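Local coordinates for protein beta-1,4-galactanase (Humicola insolens, PDB 1HJQ) that hydrolyses (1->4)-beta-D-galactosidic linkages in type I arabinogalactans as a family 53 glycoside hydrolase, at residues L76-H81 with D115-F120. Numbering follows the deposited sequence.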
loop_
_atom_site.group_PDB
_atom_site.type_symbol
_atom_site.label_atom_id
_atom_site.label_comp_id
_atom_site.label_asym_id
_atom_site.label_seq_id
_atom_site.Cartn_x
_atom_site.Cartn_y
_atom_site.Cartn_z
ATOM N N LEU A 76 -0.107 -12.213 -0.629
ATOM C CA LEU A 76 -0.957 -11.209 -1.233
ATOM C C LEU A 76 -1.492 -10.153 -0.260
ATOM O O LEU A 76 -1.980 -10.468 0.823
ATOM C CB LEU A 76 -2.127 -11.911 -1.928
ATOM C CG LEU A 76 -3.160 -11.041 -2.639
ATOM C CD1 LEU A 76 -2.489 -10.282 -3.784
ATOM C CD2 LEU A 76 -4.281 -11.919 -3.160
ATOM N N TYR A 77 -1.397 -8.896 -0.674
ATOM C CA TYR A 77 -1.875 -7.758 0.100
ATOM C C TYR A 77 -2.781 -6.980 -0.870
ATOM O O TYR A 77 -2.301 -6.313 -1.801
ATOM C CB TYR A 77 -0.664 -6.929 0.567
ATOM C CG TYR A 77 -0.915 -5.522 1.108
ATOM C CD1 TYR A 77 -2.198 -4.965 1.174
ATOM C CD2 TYR A 77 0.164 -4.721 1.496
ATOM C CE1 TYR A 77 -2.390 -3.649 1.603
ATOM C CE2 TYR A 77 -0.015 -3.404 1.925
ATOM C CZ TYR A 77 -1.287 -2.871 1.974
ATOM O OH TYR A 77 -1.439 -1.554 2.363
ATOM N N ILE A 78 -4.091 -7.113 -0.666
ATOM C CA ILE A 78 -5.085 -6.443 -1.502
ATOM C C ILE A 78 -5.326 -5.039 -0.968
ATOM O O ILE A 78 -5.668 -4.855 0.195
ATOM C CB ILE A 78 -6.425 -7.227 -1.528
ATOM C CG1 ILE A 78 -6.233 -8.569 -2.246
ATOM C CG2 ILE A 78 -7.508 -6.400 -2.226
ATOM C CD1 ILE A 78 -5.987 -8.460 -3.746
ATOM N N ASN A 79 -5.147 -4.056 -1.842
ATOM C CA ASN A 79 -5.292 -2.650 -1.500
ATOM C C ASN A 79 -6.507 -2.019 -2.180
ATOM O O ASN A 79 -6.426 -1.586 -3.329
ATOM C CB ASN A 79 -3.999 -1.937 -1.914
ATOM C CG ASN A 79 -4.119 -0.426 -1.941
ATOM O OD1 ASN A 79 -3.465 0.217 -2.750
ATOM N ND2 ASN A 79 -4.932 0.145 -1.058
ATOM N N PHE A 80 -7.627 -1.979 -1.462
ATOM C CA PHE A 80 -8.871 -1.397 -1.966
ATOM C C PHE A 80 -8.794 0.116 -1.985
ATOM O O PHE A 80 -8.443 0.718 -0.978
ATOM C CB PHE A 80 -10.058 -1.769 -1.070
ATOM C CG PHE A 80 -10.625 -3.130 -1.331
ATOM C CD1 PHE A 80 -11.090 -3.474 -2.599
ATOM C CD2 PHE A 80 -10.706 -4.071 -0.310
ATOM C CE1 PHE A 80 -11.624 -4.732 -2.847
ATOM C CE2 PHE A 80 -11.238 -5.332 -0.553
ATOM C CZ PHE A 80 -11.697 -5.660 -1.828
ATOM N N HIS A 81 -9.127 0.731 -3.114
ATOM C CA HIS A 81 -9.130 2.184 -3.190
ATOM C C HIS A 81 -10.569 2.662 -3.046
ATOM O O HIS A 81 -10.819 3.839 -2.787
ATOM C CB HIS A 81 -8.567 2.689 -4.524
ATOM C CG HIS A 81 -7.073 2.704 -4.587
ATOM N ND1 HIS A 81 -6.362 3.756 -5.126
ATOM C CD2 HIS A 81 -6.153 1.788 -4.200
ATOM C CE1 HIS A 81 -5.070 3.489 -5.067
ATOM N NE2 HIS A 81 -4.916 2.301 -4.510
ATOM N N ASP A 115 -18.333 -9.442 -1.943
ATOM C CA ASP A 115 -18.233 -10.126 -3.219
ATOM C C ASP A 115 -16.800 -10.173 -3.722
ATOM O O ASP A 115 -16.354 -11.202 -4.223
ATOM C CB ASP A 115 -19.133 -9.451 -4.249
ATOM C CG ASP A 115 -20.606 -9.555 -3.885
ATOM O OD1 ASP A 115 -20.915 -10.135 -2.822
ATOM O OD2 ASP A 115 -21.457 -9.055 -4.657
ATOM N N SER A 116 -16.077 -9.069 -3.577
ATOM C CA SER A 116 -14.694 -9.016 -4.028
ATOM C C SER A 116 -13.826 -10.055 -3.319
ATOM O O SER A 116 -13.080 -10.798 -3.961
ATOM C CB SER A 116 -14.108 -7.625 -3.800
ATOM O OG SER A 116 -14.706 -6.659 -4.640
ATOM N N MET A 117 -13.906 -10.101 -1.995
ATOM C CA MET A 117 -13.113 -11.065 -1.248
ATOM C C MET A 117 -13.513 -12.488 -1.622
ATOM O O MET A 117 -12.660 -13.362 -1.788
ATOM C CB MET A 117 -13.282 -10.832 0.249
ATOM C CG MET A 117 -12.658 -9.529 0.739
ATOM S SD MET A 117 -10.841 -9.545 0.786
ATOM C CE MET A 117 -10.447 -9.084 -0.907
ATOM N N ASN A 118 -14.813 -12.720 -1.771
ATOM C CA ASN A 118 -15.289 -14.047 -2.139
ATOM C C ASN A 118 -14.787 -14.412 -3.528
ATOM O O ASN A 118 -14.678 -15.584 -3.882
ATOM C CB ASN A 118 -16.818 -14.109 -2.101
ATOM C CG ASN A 118 -17.352 -14.335 -0.704
ATOM O OD1 ASN A 118 -16.804 -15.130 0.055
ATOM N ND2 ASN A 118 -18.437 -13.647 -0.360
ATOM N N ARG A 119 -14.470 -13.395 -4.314
ATOM C CA ARG A 119 -13.971 -13.618 -5.659
ATOM C C ARG A 119 -12.626 -14.342 -5.570
ATOM O O ARG A 119 -12.348 -15.262 -6.343
ATOM C CB ARG A 119 -13.819 -12.283 -6.372
ATOM C CG ARG A 119 -13.630 -12.408 -7.851
ATOM C CD ARG A 119 -14.865 -12.955 -8.537
ATOM N NE ARG A 119 -14.579 -13.191 -9.948
ATOM C CZ ARG A 119 -14.411 -12.233 -10.855
ATOM N NH1 ARG A 119 -14.511 -10.956 -10.511
ATOM N NH2 ARG A 119 -14.111 -12.557 -12.106
ATOM N N PHE A 120 -11.795 -13.927 -4.617
ATOM C CA PHE A 120 -10.498 -14.562 -4.419
ATOM C C PHE A 120 -10.680 -15.934 -3.772
ATOM O O PHE A 120 -10.034 -16.906 -4.163
ATOM C CB PHE A 120 -9.595 -13.696 -3.536
ATOM C CG PHE A 120 -9.048 -12.490 -4.232
ATOM C CD1 PHE A 120 -9.693 -11.263 -4.141
ATOM C CD2 PHE A 120 -7.900 -12.588 -5.005
ATOM C CE1 PHE A 120 -9.204 -10.148 -4.814
ATOM C CE2 PHE A 120 -7.401 -11.480 -5.684
ATOM C CZ PHE A 120 -8.053 -10.260 -5.589
#
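Ile78 and Phe120 meet tip to tip at the middle of a largely apolar contact between strand 75-80 and helix 102-123. From CB, the Ile78 side chain divides in two. CG1, anti to the carbonyl carbon, lies over one face of the Phe120 ring, 4.2 Å from its CZ, and carries CD1 to the tip of that ring. There CD1 is 3.3 Å from Phe120 CZ, on the same side of the ring as CG1, with Phe120 CE1 and CE2 also close by. The other branch, CG2, turns to Met117, whose CE is 4.2 Å away, and also sits over the centre of the Phe80 ring, so this one isoleucine packs against two aromatic rings. Leu76 crosses Phe120 at about a right angle, and its CD2 comes 4.0 Å from Phe120 CE2. At the other end of the contact Phe80 turns its ring edge to Ser116, whose CB lies 3.7 Å from Phe80 CZ, close to the ring plane. The Met117 chain, bent at chi2 and chi3 (-73° and 85°), ends with its CE methyl 3.8 Å from Phe80 CZ. The Ser116 hydroxyl is bonded to the carbonyl of Tyr112, one turn earlier in the helix. An alanine in place of Phe120 would probably open a gap between strand and helix, leaving Ile78 CD1 and Leu76 CD2 without the ring they pack on. Residues 115-120 run nearly antiparallel to residues 76-80, their axes at 156°, and helix 102-123 is the return limb of a beta-alpha-beta crossover leading to strand 129-132 in the (beta/alpha)8 barrel. Leu76 and Phe120 both also touch Ala66 of the preceding helix 59-71, while Phe80 and Met117 reach Val130 of the next strand, so the contact joins the barrel wall to its outer helical layer.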